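Local coordinates for protein methylmalonate-semialdehyde dehydrogenase (PDB 4ZZ7) that catalyses the NAD-dependent oxidation of methylmalonate semialdehyde, probably with acylation of coenzyme A, as a member of the aldehyde dehydrogenase family, at residues A274-S279 and N321-V326; A299-M304 and L391-V396; E343-T348 and P377-Y382; I349-R354 and G369-H374. All blocks are in the same frame, centred on the assembly; numbering follows the deposited sequence.

Interaction 1 of 4, residues A274-S279 and N321-V326; sequences AAFGSS and NDFGPV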
loop_
_atom_site.group_PDB
_atom_site.type_symbol
_atom_site.label_atom_id
_atom_site.label_comp_id
_atom_site.label_asym_id
_atom_site.label_seq_id
_atom_site.Cartn_x
_atom_site.Cartn_y
_atom_site.Cartn_z
ATOM N N ALA A 274 -5.484 -33.386 -7.114
ATOM C CA ALA A 274 -5.647 -32.322 -8.098
ATOM C C ALA A 274 -6.387 -32.741 -9.387
ATOM O O ALA A 274 -7.113 -31.939 -9.994
ATOM C CB ALA A 274 -4.294 -31.747 -8.427
ATOM N N ALA A 275 -6.180 -33.980 -9.817
ATOM C CA ALA A 275 -6.832 -34.498 -11.009
ATOM C C ALA A 275 -8.238 -35.003 -10.717
ATOM O O ALA A 275 -9.173 -34.642 -11.402
ATOM C CB ALA A 275 -5.982 -35.599 -11.613
ATOM N N PHE A 276 -8.371 -35.828 -9.684
ATOM C CA PHE A 276 -9.616 -36.584 -9.397
ATOM C C PHE A 276 -10.444 -36.068 -8.219
ATOM O O PHE A 276 -11.583 -36.521 -8.003
ATOM C CB PHE A 276 -9.261 -38.049 -9.161
ATOM C CG PHE A 276 -8.335 -38.584 -10.183
ATOM C CD1 PHE A 276 -8.755 -38.688 -11.498
ATOM C CD2 PHE A 276 -7.033 -38.932 -9.861
ATOM C CE1 PHE A 276 -7.903 -39.170 -12.478
ATOM C CE2 PHE A 276 -6.164 -39.404 -10.840
ATOM C CZ PHE A 276 -6.598 -39.524 -12.151
ATOM N N GLY A 277 -9.878 -35.133 -7.461
ATOM C CA GLY A 277 -10.617 -34.467 -6.397
ATOM C C GLY A 277 -11.841 -33.796 -6.962
ATOM O O GLY A 277 -11.866 -33.405 -8.135
ATOM N N SER A 278 -12.874 -33.705 -6.134
ATOM C CA SER A 278 -14.185 -33.213 -6.566
ATOM C C SER A 278 -14.548 -33.749 -7.968
ATOM O O SER A 278 -15.128 -33.027 -8.792
ATOM C CB SER A 278 -14.254 -31.667 -6.496
ATOM O OG SER A 278 -14.085 -31.187 -5.166
ATOM N N SER A 279 -14.194 -35.017 -8.209
ATOM C CA SER A 279 -14.492 -35.740 -9.449
ATOM C C SER A 279 -14.006 -34.994 -10.693
ATOM O O SER A 279 -14.648 -35.053 -11.744
ATOM C CB SER A 279 -15.990 -36.026 -9.553
ATOM O OG SER A 279 -16.518 -36.424 -8.294
ATOM N N ASN A 321 -14.885 -42.300 0.801
ATOM C CA ASN A 321 -14.793 -42.189 -0.657
ATOM C C ASN A 321 -13.910 -41.013 -1.058
ATOM O O ASN A 321 -13.986 -39.945 -0.456
ATOM C CB ASN A 321 -16.176 -42.018 -1.291
ATOM C CG ASN A 321 -16.933 -43.320 -1.390
ATOM O OD1 ASN A 321 -16.372 -44.352 -1.775
ATOM N ND2 ASN A 321 -18.222 -43.279 -1.082
ATOM N N ASP A 322 -13.071 -41.217 -2.070
ATOM C CA ASP A 322 -12.216 -40.144 -2.579
ATOM C C ASP A 322 -13.026 -39.074 -3.335
ATOM O O ASP A 322 -12.824 -37.866 -3.133
ATOM C CB ASP A 322 -11.092 -40.712 -3.434
ATOM C CG ASP A 322 -10.016 -41.350 -2.593
ATOM O OD1 ASP A 322 -9.243 -40.590 -1.987
ATOM O OD2 ASP A 322 -9.945 -42.602 -2.521
ATOM N N PHE A 323 -13.959 -39.504 -4.177
ATOM C CA PHE A 323 -14.818 -38.545 -4.843
ATOM C C PHE A 323 -16.191 -39.088 -5.178
ATOM O O PHE A 323 -16.426 -40.281 -5.109
ATOM C CB PHE A 323 -14.115 -37.924 -6.061
ATOM C CG PHE A 323 -13.571 -38.909 -7.041
ATOM C CD1 PHE A 323 -12.267 -39.361 -6.942
ATOM C CD2 PHE A 323 -14.351 -39.360 -8.084
ATOM C CE1 PHE A 323 -11.764 -40.261 -7.862
ATOM C CE2 PHE A 323 -13.846 -40.248 -9.008
ATOM C CZ PHE A 323 -12.557 -40.697 -8.900
ATOM N N GLY A 324 -17.095 -38.175 -5.519
ATOM C CA GLY A 324 -18.498 -38.497 -5.757
ATOM C C GLY A 324 -18.887 -38.607 -7.216
ATOM O O GLY A 324 -18.046 -38.775 -8.094
ATOM N N PRO A 325 -20.181 -38.511 -7.488
ATOM C CA PRO A 325 -20.590 -38.589 -8.856
ATOM C C PRO A 325 -20.380 -37.283 -9.574
ATOM O O PRO A 325 -20.086 -36.243 -8.986
ATOM C CB PRO A 325 -22.085 -38.891 -8.762
ATOM C CG PRO A 325 -22.526 -38.249 -7.477
ATOM C CD PRO A 325 -21.307 -38.202 -6.583
ATOM N N VAL A 326 -20.560 -37.360 -10.868
ATOM C CA VAL A 326 -20.619 -36.196 -11.690
ATOM C C VAL A 326 -22.012 -35.569 -11.529
ATOM O O VAL A 326 -22.929 -36.178 -11.002
ATOM C CB VAL A 326 -20.207 -36.591 -13.114
ATOM C CG1 VAL A 326 -21.310 -36.310 -14.139
ATOM C CG2 VAL A 326 -18.841 -35.973 -13.435
#
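S279 and F323 meet where the chain leaving helix 264-276 runs beside the irregular loop 321-326, their CA atoms 5.4 Å apart. The dense part of the contact is the F323 side chain. Its CG lies between the backbone N and the carbonyl carbon (chi1 54°), the crowded position, and from there the ring meets two parts of the other segment. F323 CE1 comes to 3.6 Å from F276 CB, while S279 OG stands 3.7 Å from F323 CD2, approaching the ring obliquely. The F276 ring leads away from the loop; A275 CB lies over the centre of one face, and the ring also touches M304 and M308 of helix 296-308.

S279 OG donates a hydrogen bond to G324 O at 2.8 Å. The hydroxyl sits 62° out of the carbonyl plane, with a C=O...O angle of 108°. Packing thins toward G277 and D322, which are partly exposed and add little area; D322 turns its carboxylate to K312 N instead. S279 is about 8 Å, side chain to side chain, from the NAD(+)-binding F151. A hydroxyl-to-carbonyl bond beside an aromatic ring implies a buried, mostly apolar seam in which serine satisfies a loop carbonyl.

Interaction 2 of 4, residues A299-M304 and L391-V396; sequences ALVSKM and LQVVRV
V393 lifts its two methyls from strand 391-396 toward helix 299-304, and each meets a different helix residue. CG2, anti to the backbone N, points at L300, where it meets CD2 tip to tip at 4.2 Å; CG1 crosses obliquely to V301 CG2 at 4.0 Å. The fork of the valine thus sits against the hollow between two consecutive helix side chains.

V301 is in turn a bump. Its CG2 touches both V393 CG1 and R395, lying 3.7 Å from R395 NH1, with the side chains of V301 and R395 crossing at about a right angle. One helical turn after L300, M304 offers CG to L391 CD1 at 4.2 Å, and its chain, bent at chi2 (62°), turns the thioether onward toward helix 264-276. The short axes run nearly antiparallel, at 158°, with a closest approach of 10.5 Å, a separation usual for a helix laid on a sheet face in an alpha/beta domain.

No hydrogen bond crosses the interface. The guanidinium of R395 is held instead by salt bridges to D298, just before the helix segment, and to D373. The chemistry is therefore aliphatic fit, bordered at one end by a charge paired with the helix and with the neighbouring strand 370-373.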
loop_
_atom_site.group_PDB
_atom_site.type_symbol
_atom_site.label_atom_id
_atom_site.label_comp_id
_atom_site.label_asym_id
_atom_site.label_seq_id
_atom_site.Cartn_x
_atom_site.Cartn_y
_atom_site.Cartn_z
ATOM N N ALA A 299 7.727 -43.269 -15.663
ATOM C CA ALA A 299 7.727 -43.341 -14.192
ATOM C C ALA A 299 6.481 -42.709 -13.545
ATOM O O ALA A 299 5.977 -43.214 -12.544
ATOM C CB ALA A 299 8.996 -42.712 -13.636
ATOM N N LEU A 300 6.005 -41.607 -14.122
ATOM C CA LEU A 300 4.712 -41.022 -13.776
ATOM C C LEU A 300 3.595 -42.041 -13.988
ATOM O O LEU A 300 2.912 -42.391 -13.033
ATOM C CB LEU A 300 4.437 -39.759 -14.618
ATOM C CG LEU A 300 3.142 -38.949 -14.406
ATOM C CD1 LEU A 300 3.163 -38.311 -13.047
ATOM C CD2 LEU A 300 2.906 -37.854 -15.441
ATOM N N VAL A 301 3.429 -42.523 -15.223
ATOM C CA VAL A 301 2.320 -43.440 -15.554
ATOM C C VAL A 301 2.370 -44.707 -14.694
ATOM O O VAL A 301 1.335 -45.190 -14.230
ATOM C CB VAL A 301 2.264 -43.799 -17.058
ATOM C CG1 VAL A 301 1.163 -44.820 -17.348
ATOM C CG2 VAL A 301 1.990 -42.549 -17.868
ATOM N N SER A 302 3.576 -45.225 -14.480
ATOM C CA SER A 302 3.772 -46.390 -13.633
ATOM C C SER A 302 3.159 -46.136 -12.258
ATOM O O SER A 302 2.167 -46.747 -11.877
ATOM C CB SER A 302 5.266 -46.719 -13.524
ATOM O OG SER A 302 5.549 -47.657 -12.492
ATOM N N LYS A 303 3.720 -45.174 -11.557
ATOM C CA LYS A 303 3.325 -44.888 -10.165
ATOM C C LYS A 303 1.900 -44.387 -9.993
ATOM O O LYS A 303 1.272 -44.646 -8.974
ATOM C CB LYS A 303 4.270 -43.853 -9.574
ATOM C CG LYS A 303 5.690 -44.353 -9.517
ATOM C CD LYS A 303 6.561 -43.485 -8.650
ATOM C CE LYS A 303 8.003 -43.961 -8.713
ATOM N NZ LYS A 303 8.796 -43.470 -7.555
ATOM N N MET A 304 1.422 -43.653 -10.993
ATOM C CA MET A 304 0.081 -43.105 -11.000
ATOM C C MET A 304 -0.931 -44.216 -11.123
ATOM O O MET A 304 -1.924 -44.184 -10.414
ATOM C CB MET A 304 -0.084 -42.092 -12.137
ATOM C CG MET A 304 -1.287 -41.166 -12.009
ATOM S SD MET A 304 -1.374 -40.049 -10.573
ATOM C CE MET A 304 -2.569 -40.930 -9.589
ATOM N N LEU A 391 -7.234 -37.828 -15.947
ATOM C CA LEU A 391 -5.896 -37.276 -16.069
ATOM C C LEU A 391 -5.238 -37.698 -17.384
ATOM O O LEU A 391 -5.032 -38.876 -17.613
ATOM C CB LEU A 391 -5.039 -37.759 -14.920
ATOM C CG LEU A 391 -3.913 -36.834 -14.428
ATOM C CD1 LEU A 391 -2.859 -37.660 -13.694
ATOM C CD2 LEU A 391 -3.257 -35.986 -15.513
ATOM N N GLN A 392 -4.918 -36.718 -18.232
ATOM C CA GLN A 392 -4.188 -36.915 -19.506
ATOM C C GLN A 392 -2.692 -36.650 -19.332
ATOM O O GLN A 392 -2.299 -35.733 -18.620
ATOM C CB GLN A 392 -4.754 -35.988 -20.588
ATOM C CG GLN A 392 -6.105 -36.446 -21.095
ATOM C CD GLN A 392 -6.896 -35.371 -21.812
ATOM O OE1 GLN A 392 -7.051 -34.264 -21.314
ATOM N NE2 GLN A 392 -7.446 -35.713 -22.967
ATOM N N VAL A 393 -1.851 -37.441 -19.982
ATOM C CA VAL A 393 -0.384 -37.227 -19.900
ATOM C C VAL A 393 0.226 -37.129 -21.292
ATOM O O VAL A 393 0.124 -38.054 -22.084
ATOM C CB VAL A 393 0.341 -38.268 -19.014
ATOM C CG1 VAL A 393 -0.380 -39.582 -19.060
ATOM C CG2 VAL A 393 1.801 -38.457 -19.398
ATOM N N VAL A 394 0.819 -35.970 -21.563
ATOM C CA VAL A 394 1.517 -35.698 -22.793
ATOM C C VAL A 394 3.003 -35.890 -22.520
ATOM O O VAL A 394 3.489 -35.615 -21.421
ATOM C CB VAL A 394 1.282 -34.244 -23.271
ATOM C CG1 VAL A 394 2.095 -33.921 -24.530
ATOM C CG2 VAL A 394 -0.198 -33.995 -23.530
ATOM N N ARG A 395 3.709 -36.361 -23.545
ATOM C CA ARG A 395 5.149 -36.531 -23.502
ATOM C C ARG A 395 5.761 -35.503 -24.456
ATOM O O ARG A 395 5.214 -35.245 -25.525
ATOM C CB ARG A 395 5.505 -37.981 -23.859
ATOM C CG ARG A 395 5.014 -38.990 -22.811
ATOM C CD ARG A 395 4.658 -40.359 -23.386
ATOM N NE ARG A 395 4.181 -41.290 -22.357
ATOM C CZ ARG A 395 4.964 -41.963 -21.510
ATOM N NH1 ARG A 395 4.432 -42.788 -20.611
ATOM N NH2 ARG A 395 6.273 -41.832 -21.554
ATOM N N VAL A 396 6.840 -34.863 -24.022
ATOM C CA VAL A 396 7.601 -33.910 -24.838
ATOM C C VAL A 396 9.116 -34.058 -24.564
ATOM O O VAL A 396 9.558 -34.658 -23.573
ATOM C CB VAL A 396 7.186 -32.412 -24.632
ATOM C CG1 VAL A 396 5.741 -32.145 -25.022
ATOM C CG2 VAL A 396 7.415 -31.963 -23.202
#

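Interaction 3 of 4, residues E343-T348 and P377-Y382; sequences EQQGAT and PEMTSY
Q345 reaches across to M379 and T380, joining the end of helix 329-344 to the start of helix 380-383. From CB, which points toward the partner segment, CG lies beside the backbone N and anti to the carbonyl carbon (chi1 -66°), and the chain then runs extended to the amide. CD is the first atom to come close, at 3.8 Å from T380 N and a little farther from M379 CA. OE1 does most of the work. It accepts the T380 N-H at 3.0 Å with an N-H...O angle of 153°, in the carbonyl plane and on a lone pair, and M379 CB lies 3.3 Å from the same oxygen. The other branch, NE2, gives a weak hydrogen bond to T380 OG1 at 3.5 Å, the two side chains crossing at about a right angle.

Next to this polar pair, M379, the N-cap residue of the short helix, sends an extended side chain back over the turn. Its CE touches A347 CB and Q345 O, each at 3.8 Å. That turn is a Schellman motif: G346 N bonds to E343 O at 3.3 Å and A347 N to A342 O, with G346 at a positive phi of 112°. A347 also packs on I372 of the sheet.

One helix end is thereby stitched to another helix start. A carbonyl oxygen set at the first amide of a helix is probably stabilised by that helix's partial positive end; the same glutamine amide also gives a weak bond to the threonine hydroxyl, while methionine and alanine add an apolar contact.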
loop_
_atom_site.group_PDB
_atom_site.type_symbol
_atom_site.label_atom_id
_atom_site.label_comp_id
_atom_site.label_asym_id
_atom_site.label_seq_id
_atom_site.Cartn_x
_atom_site.Cartn_y
_atom_site.Cartn_z
ATOM N N GLU A 343 -9.681 -42.446 -26.940
ATOM C CA GLU A 343 -9.338 -43.802 -27.390
ATOM C C GLU A 343 -9.427 -43.962 -28.908
ATOM O O GLU A 343 -8.535 -44.539 -29.531
ATOM C CB GLU A 343 -10.251 -44.820 -26.731
ATOM C CG GLU A 343 -9.780 -46.240 -26.945
ATOM C CD GLU A 343 -10.537 -47.222 -26.100
ATOM O OE1 GLU A 343 -9.865 -48.035 -25.429
ATOM O OE2 GLU A 343 -11.789 -47.163 -26.108
ATOM N N GLN A 344 -10.521 -43.454 -29.468
ATOM C CA GLN A 344 -10.716 -43.412 -30.904
ATOM C C GLN A 344 -9.574 -42.700 -31.630
ATOM O O GLN A 344 -9.105 -43.222 -32.632
ATOM C CB GLN A 344 -12.045 -42.745 -31.254
ATOM C CG GLN A 344 -12.465 -42.951 -32.709
ATOM C CD GLN A 344 -13.566 -42.000 -33.160
ATOM O OE1 GLN A 344 -14.164 -41.285 -32.347
ATOM N NE2 GLN A 344 -13.841 -41.986 -34.468
ATOM N N GLN A 345 -9.118 -41.541 -31.133
ATOM C CA GLN A 345 -8.034 -40.766 -31.813
ATOM C C GLN A 345 -6.593 -41.272 -31.570
ATOM O O GLN A 345 -5.641 -40.614 -31.955
ATOM C CB GLN A 345 -8.139 -39.266 -31.486
ATOM C CG GLN A 345 -9.394 -38.605 -32.053
ATOM C CD GLN A 345 -9.566 -37.146 -31.635
ATOM O OE1 GLN A 345 -9.399 -36.787 -30.464
ATOM N NE2 GLN A 345 -9.932 -36.304 -32.585
ATOM N N GLY A 346 -6.444 -42.429 -30.931
ATOM C CA GLY A 346 -5.145 -43.107 -30.793
ATOM C C GLY A 346 -4.541 -43.171 -29.392
ATOM O O GLY A 346 -3.465 -43.735 -29.219
ATOM N N ALA A 347 -5.226 -42.609 -28.393
ATOM C CA ALA A 347 -4.672 -42.483 -27.029
ATOM C C ALA A 347 -4.827 -43.773 -26.253
ATOM O O ALA A 347 -5.796 -44.490 -26.447
ATOM C CB ALA A 347 -5.335 -41.341 -26.265
ATOM N N THR A 348 -3.868 -44.044 -25.370
ATOM C CA THR A 348 -3.855 -45.238 -24.512
ATOM C C THR A 348 -4.721 -45.025 -23.244
ATOM O O THR A 348 -4.467 -44.112 -22.444
ATOM C CB THR A 348 -2.404 -45.598 -24.067
ATOM O OG1 THR A 348 -1.498 -45.550 -25.181
ATOM C CG2 THR A 348 -2.346 -46.983 -23.417
ATOM N N PRO A 377 -1.666 -32.792 -29.010
ATOM C CA PRO A 377 -2.367 -31.512 -29.117
ATOM C C PRO A 377 -3.499 -31.498 -30.123
ATOM O O PRO A 377 -4.338 -30.604 -30.060
ATOM C CB PRO A 377 -1.273 -30.533 -29.551
ATOM C CG PRO A 377 0.001 -31.167 -29.133
ATOM C CD PRO A 377 -0.228 -32.638 -29.295
ATOM N N GLU A 378 -3.534 -32.487 -31.014
ATOM C CA GLU A 378 -4.535 -32.540 -32.089
ATOM C C GLU A 378 -5.861 -33.197 -31.671
ATOM O O GLU A 378 -6.839 -33.117 -32.416
ATOM C CB GLU A 378 -3.982 -33.170 -33.391
ATOM C CG GLU A 378 -2.793 -34.127 -33.278
ATOM C CD GLU A 378 -1.435 -33.419 -33.068
ATOM O OE1 GLU A 378 -0.478 -34.091 -32.622
ATOM O OE2 GLU A 378 -1.298 -32.193 -33.332
ATOM N N MET A 379 -5.894 -33.811 -30.481
ATOM C CA MET A 379 -7.072 -34.552 -29.996
ATOM C C MET A 379 -8.103 -33.607 -29.389
ATOM O O MET A 379 -7.758 -32.646 -28.736
ATOM C CB MET A 379 -6.668 -35.601 -28.955
ATOM C CG MET A 379 -5.564 -36.558 -29.385
ATOM S SD MET A 379 -5.162 -37.786 -28.118
ATOM C CE MET A 379 -4.040 -38.906 -28.949
ATOM N N THR A 380 -9.376 -33.899 -29.602
ATOM C CA THR A 380 -10.464 -33.029 -29.156
ATOM C C THR A 380 -10.593 -33.075 -27.654
ATOM O O THR A 380 -10.928 -32.084 -27.010
ATOM C CB THR A 380 -11.812 -33.471 -29.749
ATOM O OG1 THR A 380 -11.656 -33.680 -31.142
ATOM C CG2 THR A 380 -12.886 -32.413 -29.552
ATOM N N SER A 381 -10.354 -34.251 -27.100
ATOM C CA SER A 381 -10.372 -34.437 -25.656
ATOM C C SER A 381 -9.256 -33.644 -24.927
ATOM O O SER A 381 -9.399 -33.324 -23.740
ATOM C CB SER A 381 -10.305 -35.938 -25.341
ATOM O OG SER A 381 -9.460 -36.620 -26.255
ATOM N N TYR A 382 -8.156 -33.344 -25.623
ATOM C CA TYR A 382 -7.111 -32.464 -25.080
ATOM C C TYR A 382 -7.394 -30.976 -25.279
ATOM O O TYR A 382 -7.068 -30.164 -24.424
ATOM C CB TYR A 382 -5.737 -32.777 -25.686
ATOM C CG TYR A 382 -4.705 -31.700 -25.410
ATOM C CD1 TYR A 382 -3.953 -31.723 -24.254
ATOM C CD2 TYR A 382 -4.509 -30.647 -26.301
ATOM C CE1 TYR A 382 -3.020 -30.746 -23.992
ATOM C CE2 TYR A 382 -3.582 -29.661 -26.042
ATOM C CZ TYR A 382 -2.838 -29.709 -24.888
ATOM O OH TYR A 382 -1.936 -28.702 -24.654
#

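Interaction 4 of 4, residues I349-R354 and G369-H374; sequences IVVDGR and GTLIDH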
loop_
_atom_site.group_PDB
_atom_site.type_symbol
_atom_site.label_atom_id
_atom_site.label_comp_id
_atom_site.label_asym_id
_atom_site.label_seq_id
_atom_site.Cartn_x
_atom_site.Cartn_y
_atom_site.Cartn_z
ATOM N N ILE A 349 -5.744 -45.860 -23.062
ATOM C CA ILE A 349 -6.605 -45.771 -21.880
ATOM C C ILE A 349 -6.020 -46.663 -20.788
ATOM O O ILE A 349 -6.523 -47.745 -20.505
ATOM C CB ILE A 349 -8.074 -46.145 -22.187
ATOM C CG1 ILE A 349 -8.661 -45.247 -23.291
ATOM C CG2 ILE A 349 -8.949 -46.051 -20.934
ATOM C CD1 ILE A 349 -8.673 -43.755 -22.990
ATOM N N VAL A 350 -4.965 -46.160 -20.150
ATOM C CA VAL A 350 -4.207 -46.901 -19.124
ATOM C C VAL A 350 -5.061 -47.365 -17.952
ATOM O O VAL A 350 -4.902 -48.486 -17.508
ATOM C CB VAL A 350 -3.041 -46.069 -18.540
ATOM C CG1 VAL A 350 -2.290 -46.852 -17.465
ATOM C CG2 VAL A 350 -2.067 -45.652 -19.628
ATOM N N VAL A 351 -5.916 -46.491 -17.429
ATOM C CA VAL A 351 -6.867 -46.862 -16.371
ATOM C C VAL A 351 -8.264 -46.449 -16.806
ATOM O O VAL A 351 -8.494 -45.271 -17.069
ATOM C CB VAL A 351 -6.532 -46.200 -15.015
ATOM C CG1 VAL A 351 -7.428 -46.749 -13.912
ATOM C CG2 VAL A 351 -5.080 -46.437 -14.634
ATOM N N ASP A 352 -9.188 -47.407 -16.892
ATOM C CA ASP A 352 -10.515 -47.155 -17.468
ATOM C C ASP A 352 -11.504 -47.020 -16.322
ATOM O O ASP A 352 -11.614 -47.916 -15.478
ATOM C CB ASP A 352 -10.910 -48.285 -18.424
ATOM C CG ASP A 352 -12.049 -47.923 -19.342
ATOM O OD1 ASP A 352 -12.682 -46.876 -19.235
ATOM O OD2 ASP A 352 -12.338 -48.716 -20.224
ATOM N N GLY A 353 -12.192 -45.884 -16.294
ATOM C CA GLY A 353 -13.261 -45.642 -15.348
ATOM C C GLY A 353 -14.571 -45.303 -16.027
ATOM O O GLY A 353 -15.410 -44.669 -15.404
ATOM N N ARG A 354 -14.752 -45.720 -17.283
ATOM C CA ARG A 354 -15.970 -45.410 -18.044
ATOM C C ARG A 354 -17.145 -46.215 -17.509
ATOM O O ARG A 354 -18.277 -45.727 -17.439
ATOM C CB ARG A 354 -15.778 -45.707 -19.541
ATOM C CG ARG A 354 -15.107 -44.592 -20.327
ATOM C CD ARG A 354 -14.815 -45.024 -21.749
ATOM N NE ARG A 354 -13.706 -45.971 -21.793
ATOM C CZ ARG A 354 -13.134 -46.416 -22.910
ATOM N NH1 ARG A 354 -13.566 -46.018 -24.118
ATOM N NH2 ARG A 354 -12.112 -47.262 -22.821
ATOM N N GLY A 369 -12.050 -42.785 -11.694
ATOM C CA GLY A 369 -10.811 -42.091 -12.030
ATOM C C GLY A 369 -10.112 -42.770 -13.193
ATOM O O GLY A 369 -9.785 -43.942 -13.108
ATOM N N THR A 370 -9.899 -42.036 -14.280
ATOM C CA THR A 370 -9.300 -42.585 -15.491
ATOM C C THR A 370 -7.963 -41.914 -15.807
ATOM O O THR A 370 -7.791 -40.734 -15.544
ATOM C CB THR A 370 -10.253 -42.474 -16.713
ATOM O OG1 THR A 370 -9.970 -41.291 -17.455
ATOM C CG2 THR A 370 -11.688 -42.458 -16.297
ATOM N N LEU A 371 -7.044 -42.683 -16.391
ATOM C CA LEU A 371 -5.743 -42.190 -16.847
ATOM C C LEU A 371 -5.650 -42.433 -18.338
ATOM O O LEU A 371 -5.872 -43.558 -18.775
ATOM C CB LEU A 371 -4.624 -42.944 -16.158
ATOM C CG LEU A 371 -3.339 -42.166 -15.902
ATOM C CD1 LEU A 371 -2.276 -43.084 -15.328
ATOM C CD2 LEU A 371 -2.803 -41.533 -17.165
ATOM N N ILE A 372 -5.353 -41.389 -19.116
ATOM C CA ILE A 372 -5.126 -41.512 -20.571
ATOM C C ILE A 372 -3.649 -41.206 -20.830
ATOM O O ILE A 372 -3.110 -40.294 -20.226
ATOM C CB ILE A 372 -6.029 -40.567 -21.377
ATOM C CG1 ILE A 372 -7.488 -40.798 -20.990
ATOM C CG2 ILE A 372 -5.858 -40.841 -22.852
ATOM C CD1 ILE A 372 -8.485 -39.861 -21.643
ATOM N N ASP A 373 -2.986 -41.971 -21.693
ATOM C CA ASP A 373 -1.548 -41.774 -21.967
ATOM C C ASP A 373 -1.382 -41.569 -23.473
ATOM O O ASP A 373 -2.283 -41.891 -24.257
ATOM C CB ASP A 373 -0.726 -42.967 -21.419
ATOM C CG ASP A 373 0.823 -42.726 -21.393
ATOM O OD1 ASP A 373 1.324 -41.593 -21.545
ATOM O OD2 ASP A 373 1.562 -43.717 -21.218
ATOM N N HIS A 374 -0.256 -40.966 -23.860
ATOM C CA HIS A 374 0.077 -40.676 -25.277
ATOM C C HIS A 374 -0.977 -39.802 -25.958
ATOM O O HIS A 374 -1.440 -40.113 -27.064
ATOM C CB HIS A 374 0.297 -41.970 -26.077
ATOM C CG HIS A 374 1.291 -42.892 -25.451
ATOM N ND1 HIS A 374 0.931 -44.088 -24.864
ATOM C CD2 HIS A 374 2.630 -42.776 -25.282
ATOM C CE1 HIS A 374 2.009 -44.678 -24.376
ATOM N NE2 HIS A 374 3.052 -43.899 -24.610
HETATM O O HOH W 1 -10.915 -46.498 -12.511
#
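V351 O is approached by two groups of strand 370-373. L371 N donates to it at 3.0 Å with an N-H...O angle of 154°, in the carbonyl plane and on a lone pair, and T370 CA adds a C-H...O contact at 3.2 Å. The return bond, V351 N to L371 O, is 3.2 Å long and nearly straight at 173°. This reciprocal pair marks V351 and L371 as an antiparallel, hydrogen-bonded pair. V350 and V351 both face L371, which makes a classic beta bulge; the chain also turns a corner at V350. Strand 348-351 is joined in this way to a mixed sheet, in which 370-373 also runs parallel to 390-396.

On the face shared by the pair, V351 CG2 lies 3.8 Å from L371 CB, the side chains crossing obliquely. V350 meets a different residue: CG2, anti to the carbonyl carbon, comes to 3.5 Å from D373 CB. I349 and I372 lie side by side and point the same way, with I349 CD1 3.8 Å from I372 CG1. Beyond V351 the T370 methyl reaches the G353 backbone, and a water donates to G369 O at 2.9 Å and weakly to D352 O.

Here D352 makes an Asx turn with R354 N, and R354 grips the carboxylate side-on with two nitrogens, NE to OD1 being 2.9 Å at 177°. R354 N and NE reach OD1 from opposite faces of the carboxylate plane. Two paired amides therefore fix the strand register, and a charged turn holds the chain just past the bulge.

All four contacts belong to the aldehyde dehydrogenase fold and cluster around the mixed beta-sheet that includes strands 370-373 and 390-396. Interactions 2 and 4 have centres about 11 Å apart and meet on these neighbouring parallel strands; the centres of interactions 3 and 4 are about 12 Å apart, and T348 O probably bonds to D373 N between them. Interaction 1, about 15 Å from interaction 4 between centres, reaches it through F276 and F323, which touch T370 and G369. Along the chain, interaction 4 falls within the span of interaction 3, which itself falls within that of interaction 2, whereas interactions 1 and 2 interleave. Helices 264-276, 296-308 and 329-344 are thus tied to one sheet.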